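Local coordinates for 2OG-Fe dioxygenase family protein (PDB 3PL0), which is an uncharacterised homologue of BsmA with a cupin-type double-stranded beta-helix fold, probably acting as a 2-oxoglutarate and iron-dependent dioxygenase, at residues W50-H64 with H147-R159. Residues are numbered along the deposited sequence; the frame is centred on the assembly and turned at random.
Sequences WEELAPDLHLKDGGH and HPFRIDTEGGVGR. With GOL (glycerol), chain C.
E51 and R150 form the charged part of the contact, a two-pronged salt bridge with NH1 2.9 Å from OE1 and NH2 donating to OE2. Both carboxylate oxygens lie near the guanidinium plane, yet the two planes are 60° apart, and the nitrogens come from above the carboxylate. R150 reaches out with CG anti to its backbone N (chi1 167°) and bends at chi3; W50 O sits over the guanidinium face, 3.2 Å from CZ, while NE pairs with D239. With an alanine in place of R150, the carboxylates of E51 and D239 would probably lose their shared cation.

Apolar contacts continue along strand 141-152: W50 CZ2 meets P148 CB at 3.5 Å, the two side chains crossing nearly at right angles, and L53 CD2 touches P148 CG. W50 NE1 has its main hydrogen bond to T240 O; the one to F149 O, at the ring edge, is weak. A glycerol, probably from the crystallisation liquor, accepts from L53 N on O1 and donates from O3 to D152 OD2.

Farther on, H64 is sandwiched between T153 CG2, 3.8 Å from its ring centroid, and G158 CA on the opposite face, both CH-pi contacts. Beside it the loops join by backbone: V157 N donates to G62 O (2.8 Å, 171°), and G156 CA-H points at G63 O, where a side chain on G156 would clash. Charge pairing on the strand and glycine-dependent backbone pairing beyond its end thus fasten 50-64 over the surface of the cupin fold.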
loop_
_atom_site.group_PDB
_atom_site.type_symbol
_atom_site.label_atom_id
_atom_site.label_comp_id
_atom_site.label_asym_id
_atom_site.label_seq_id
_atom_site.Cartn_x
_atom_site.Cartn_y
_atom_site.Cartn_z
ATOM N N TRP A 50 -6.475 3.779 12.370
ATOM C CA TRP A 50 -5.549 4.842 11.963
ATOM C C TRP A 50 -5.398 5.963 13.035
ATOM O O TRP A 50 -4.531 6.787 12.906
ATOM C CB TRP A 50 -5.922 5.428 10.584
ATOM C CG TRP A 50 -5.291 4.668 9.511
ATOM C CD1 TRP A 50 -4.187 5.024 8.827
ATOM C CD2 TRP A 50 -5.653 3.362 9.043
ATOM N NE1 TRP A 50 -3.827 4.036 7.946
ATOM C CE2 TRP A 50 -4.718 3.006 8.055
ATOM C CE3 TRP A 50 -6.706 2.481 9.330
ATOM C CZ2 TRP A 50 -4.782 1.801 7.353
ATOM C CZ3 TRP A 50 -6.761 1.268 8.652
ATOM C CH2 TRP A 50 -5.788 0.945 7.663
ATOM N N GLU A 51 -6.208 5.966 14.096
ATOM C CA GLU A 51 -5.972 6.905 15.204
ATOM C C GLU A 51 -5.015 6.316 16.257
ATOM O O GLU A 51 -4.676 6.993 17.229
ATOM C CB GLU A 51 -7.286 7.299 15.878
ATOM C CG GLU A 51 -8.335 7.798 14.938
ATOM C CD GLU A 51 -7.884 9.027 14.166
ATOM O OE1 GLU A 51 -7.079 9.836 14.706
ATOM O OE2 GLU A 51 -8.322 9.170 13.000
ATOM N N GLU A 52 -4.561 5.074 16.062
ATOM C CA GLU A 52 -3.787 4.361 17.083
ATOM C C GLU A 52 -2.532 3.728 16.526
ATOM O O GLU A 52 -2.098 2.682 17.025
ATOM C CB GLU A 52 -4.631 3.250 17.667
ATOM C CG GLU A 52 -5.906 3.714 18.361
ATOM C CD GLU A 52 -6.682 2.532 18.952
ATOM O OE1 GLU A 52 -6.653 1.412 18.371
ATOM O OE2 GLU A 52 -7.316 2.716 20.013
ATOM N N LEU A 53 -1.957 4.311 15.473
ATOM C CA LEU A 53 -0.737 3.759 14.931
ATOM C C LEU A 53 0.436 4.210 15.810
ATOM O O LEU A 53 0.357 5.258 16.466
ATOM C CB LEU A 53 -0.557 4.149 13.455
ATOM C CG LEU A 53 -1.659 3.701 12.508
ATOM C CD1 LEU A 53 -1.435 4.324 11.101
ATOM C CD2 LEU A 53 -1.804 2.184 12.434
ATOM N N ALA A 54 1.507 3.411 15.835
ATOM C CA ALA A 54 2.668 3.697 16.684
ATOM C C ALA A 54 3.658 4.633 15.995
ATOM O O ALA A 54 3.848 4.574 14.782
ATOM C CB ALA A 54 3.354 2.432 17.079
ATOM N N PRO A 55 4.313 5.513 16.773
ATOM C CA PRO A 55 5.266 6.413 16.137
ATOM C C PRO A 55 6.402 5.584 15.596
ATOM O O PRO A 55 6.781 4.613 16.244
ATOM C CB PRO A 55 5.741 7.315 17.275
ATOM C CG PRO A 55 5.356 6.595 18.545
ATOM C CD PRO A 55 4.204 5.702 18.234
ATOM N N ASP A 56 6.880 5.928 14.397
ATOM C CA ASP A 56 8.043 5.307 13.801
ATOM C C ASP A 56 9.213 6.229 14.113
ATOM O O ASP A 56 9.408 7.240 13.454
ATOM C CB ASP A 56 7.857 5.144 12.278
ATOM C CG ASP A 56 9.127 4.655 11.543
ATOM O OD1 ASP A 56 10.167 4.451 12.191
ATOM O OD2 ASP A 56 9.079 4.501 10.277
ATOM N N LEU A 57 9.982 5.877 15.124
ATOM C CA LEU A 57 11.064 6.719 15.582
ATOM C C LEU A 57 12.402 6.304 14.981
ATOM O O LEU A 57 13.440 6.736 15.453
ATOM C CB LEU A 57 11.105 6.688 17.101
ATOM C CG LEU A 57 9.779 7.096 17.783
ATOM C CD1 LEU A 57 9.809 6.808 19.260
ATOM C CD2 LEU A 57 9.443 8.566 17.522
ATOM N N HIS A 58 12.395 5.509 13.906
ATOM C CA HIS A 58 13.654 4.940 13.391
ATOM C C HIS A 58 14.457 6.012 12.635
ATOM O O HIS A 58 15.641 6.160 12.867
ATOM C CB HIS A 58 13.419 3.685 12.517
ATOM C CG HIS A 58 12.890 2.478 13.265
ATOM N ND1 HIS A 58 13.646 1.763 14.180
ATOM C CD2 HIS A 58 11.698 1.827 13.184
ATOM C CE1 HIS A 58 12.941 0.740 14.641
ATOM N NE2 HIS A 58 11.754 0.754 14.054
ATOM N N LEU A 59 13.826 6.761 11.749
ATOM C CA LEU A 59 14.529 7.815 11.018
ATOM C C LEU A 59 14.566 9.133 11.795
ATOM O O LEU A 59 13.682 9.452 12.609
ATOM C CB LEU A 59 13.900 8.053 9.630
ATOM C CG LEU A 59 14.291 7.064 8.507
ATOM C CD1 LEU A 59 13.480 7.279 7.198
ATOM C CD2 LEU A 59 15.807 7.147 8.209
ATOM N N LYS A 60 15.624 9.890 11.556
ATOM C CA LYS A 60 15.732 11.239 12.064
ATOM C C LYS A 60 16.217 12.022 10.876
ATOM O O LYS A 60 17.380 12.382 10.791
ATOM C CB LYS A 60 16.707 11.299 13.259
ATOM C CG LYS A 60 17.353 12.674 13.563
ATOM C CD LYS A 60 16.912 13.298 14.858
ATOM C CE LYS A 60 17.750 14.531 15.208
ATOM N NZ LYS A 60 18.734 14.267 16.280
ATOM N N ASP A 61 15.319 12.253 9.932
ATOM C CA ASP A 61 15.694 12.924 8.698
ATOM C C ASP A 61 14.998 14.254 8.549
ATOM O O ASP A 61 15.110 14.894 7.512
ATOM C CB ASP A 61 15.421 12.026 7.487
ATOM C CG ASP A 61 13.931 11.827 7.195
ATOM O OD1 ASP A 61 13.071 12.171 8.049
ATOM O OD2 ASP A 61 13.617 11.317 6.088
ATOM N N GLY A 62 14.291 14.673 9.598
ATOM C CA GLY A 62 13.582 15.948 9.590
ATOM C C GLY A 62 12.339 15.938 8.718
ATOM O O GLY A 62 11.758 16.984 8.440
ATOM N N GLY A 63 11.928 14.752 8.285
ATOM C CA GLY A 63 10.694 14.590 7.551
ATOM C C GLY A 63 9.434 14.646 8.421
ATOM O O GLY A 63 9.484 14.728 9.671
ATOM N N HIS A 64 8.285 14.616 7.752
ATOM C CA HIS A 64 7.027 14.641 8.451
ATOM C C HIS A 64 6.955 13.424 9.333
ATOM O O HIS A 64 7.498 12.344 9.009
ATOM C CB HIS A 64 5.829 14.632 7.490
ATOM C CG HIS A 64 5.557 15.958 6.855
ATOM N ND1 HIS A 64 5.231 16.091 5.518
ATOM C CD2 HIS A 64 5.654 17.215 7.346
ATOM C CE1 HIS A 64 5.063 17.369 5.238
ATOM N NE2 HIS A 64 5.339 18.077 6.320
ATOM N N HIS A 147 1.195 -2.642 5.832
ATOM C CA HIS A 147 1.770 -1.481 6.493
ATOM C C HIS A 147 0.763 -0.319 6.501
ATOM O O HIS A 147 0.720 0.482 5.550
ATOM C CB HIS A 147 2.989 -1.029 5.710
ATOM C CG HIS A 147 4.054 -2.055 5.558
ATOM N ND1 HIS A 147 5.136 -2.097 6.399
ATOM C CD2 HIS A 147 4.229 -3.052 4.657
ATOM C CE1 HIS A 147 5.934 -3.087 6.031
ATOM N NE2 HIS A 147 5.402 -3.683 4.979
ATOM N N PRO A 148 -0.054 -0.216 7.538
ATOM C CA PRO A 148 -0.892 0.981 7.664
ATOM C C PRO A 148 -0.047 2.168 8.083
ATOM O O PRO A 148 0.804 2.031 8.984
ATOM C CB PRO A 148 -1.861 0.640 8.777
ATOM C CG PRO A 148 -1.179 -0.453 9.573
ATOM C CD PRO A 148 -0.346 -1.215 8.585
ATOM N N PHE A 149 -0.267 3.299 7.441
ATOM C CA PHE A 149 0.541 4.490 7.656
ATOM C C PHE A 149 -0.328 5.682 7.967
ATOM O O PHE A 149 -1.361 5.854 7.335
ATOM C CB PHE A 149 1.280 4.865 6.387
ATOM C CG PHE A 149 2.489 4.034 6.095
ATOM C CD1 PHE A 149 3.637 4.141 6.860
ATOM C CD2 PHE A 149 2.489 3.154 5.019
ATOM C CE1 PHE A 149 4.766 3.378 6.562
ATOM C CE2 PHE A 149 3.606 2.403 4.715
ATOM C CZ PHE A 149 4.760 2.521 5.483
ATOM N N ARG A 150 0.159 6.565 8.841
ATOM C CA ARG A 150 -0.290 7.966 8.867
ATOM C C ARG A 150 0.928 8.849 8.849
ATOM O O ARG A 150 1.836 8.681 9.645
ATOM C CB ARG A 150 -1.104 8.293 10.106
ATOM C CG ARG A 150 -1.321 9.814 10.348
ATOM C CD ARG A 150 -2.344 10.115 11.401
ATOM N NE ARG A 150 -3.672 9.739 10.975
ATOM C CZ ARG A 150 -4.765 9.776 11.728
ATOM N NH1 ARG A 150 -4.762 10.238 12.986
ATOM N NH2 ARG A 150 -5.907 9.408 11.188
ATOM N N ILE A 151 0.930 9.806 7.944
ATOM C CA ILE A 151 1.971 10.809 7.886
ATOM C C ILE A 151 1.304 12.114 8.340
ATOM O O ILE A 151 0.311 12.543 7.751
ATOM C CB ILE A 151 2.520 10.971 6.474
ATOM C CG1 ILE A 151 3.023 9.665 5.866
ATOM C CG2 ILE A 151 3.680 11.952 6.461
ATOM C CD1 ILE A 151 4.149 8.992 6.616
ATOM N N ASP A 152 1.880 12.740 9.362
ATOM C CA ASP A 152 1.296 13.919 10.015
ATOM C C ASP A 152 2.255 15.092 9.887
ATOM O O ASP A 152 3.450 14.970 10.202
ATOM C CB ASP A 152 1.053 13.611 11.493
ATOM C CG ASP A 152 0.060 14.546 12.132
ATOM O OD1 ASP A 152 0.168 15.770 11.956
ATOM O OD2 ASP A 152 -0.835 14.051 12.826
ATOM N N THR A 153 1.726 16.225 9.425
ATOM C CA THR A 153 2.513 17.419 9.187
ATOM C C THR A 153 2.675 18.249 10.486
ATOM O O THR A 153 3.182 19.351 10.456
ATOM C CB THR A 153 1.903 18.274 8.046
ATOM O OG1 THR A 153 0.641 18.797 8.461
ATOM C CG2 THR A 153 1.668 17.433 6.733
ATOM N N GLU A 154 2.264 17.726 11.646
ATOM C CA GLU A 154 2.452 18.472 12.921
ATOM C C GLU A 154 3.890 18.747 13.242
ATOM O O GLU A 154 4.212 19.536 14.152
ATOM C CB GLU A 154 1.876 17.702 14.103
ATOM C CG GLU A 154 2.508 16.310 14.284
ATOM C CD GLU A 154 1.709 15.356 15.213
ATOM O OE1 GLU A 154 0.928 15.871 16.022
ATOM O OE2 GLU A 154 1.877 14.098 15.137
ATOM N N GLY A 155 4.770 17.989 12.611
ATOM C CA GLY A 155 6.188 18.227 12.731
ATOM C C GLY A 155 6.916 17.816 11.469
ATOM O O GLY A 155 6.421 17.008 10.697
ATOM N N GLY A 156 8.093 18.394 11.264
ATOM C CA GLY A 156 8.933 18.035 10.153
ATOM C C GLY A 156 8.634 18.790 8.869
ATOM O O GLY A 156 7.701 19.579 8.812
ATOM N N VAL A 157 9.469 18.571 7.846
ATOM C CA VAL A 157 9.280 19.216 6.542
ATOM C C VAL A 157 9.309 18.136 5.467
ATOM O O VAL A 157 10.225 17.322 5.413
ATOM C CB VAL A 157 10.342 20.271 6.253
ATOM C CG1 VAL A 157 10.056 20.971 4.891
ATOM C CG2 VAL A 157 10.428 21.308 7.448
ATOM N N GLY A 158 8.304 18.137 4.609
ATOM C CA GLY A 158 8.215 17.122 3.560
ATOM C C GLY A 158 9.108 17.493 2.378
ATOM O O GLY A 158 9.049 18.620 1.893
ATOM N N ARG A 159 9.944 16.568 1.932
ATOM C CA ARG A 159 10.821 16.827 0.768
ATOM C C ARG A 159 10.729 15.626 -0.142
ATOM O O ARG A 159 10.530 14.528 0.342
ATOM C CB ARG A 159 12.283 16.912 1.181
ATOM C CG ARG A 159 12.586 17.840 2.337
ATOM C CD ARG A 159 12.402 19.305 1.959
ATOM N NE ARG A 159 13.468 19.855 1.081
ATOM C CZ ARG A 159 14.721 20.123 1.472
ATOM N NH1 ARG A 159 15.115 19.852 2.715
ATOM N NH2 ARG A 159 15.603 20.631 0.609
HETATM C C1 GOL C . -1.446 8.030 15.454
HETATM O O1 GOL C . -2.091 7.239 14.450
HETATM C C2 GOL C . -1.976 9.458 15.733
HETATM O O2 GOL C . -1.697 9.730 17.103
HETATM C C3 GOL C . -1.228 10.518 14.910
HETATM O O3 GOL C . -1.927 11.734 14.646
#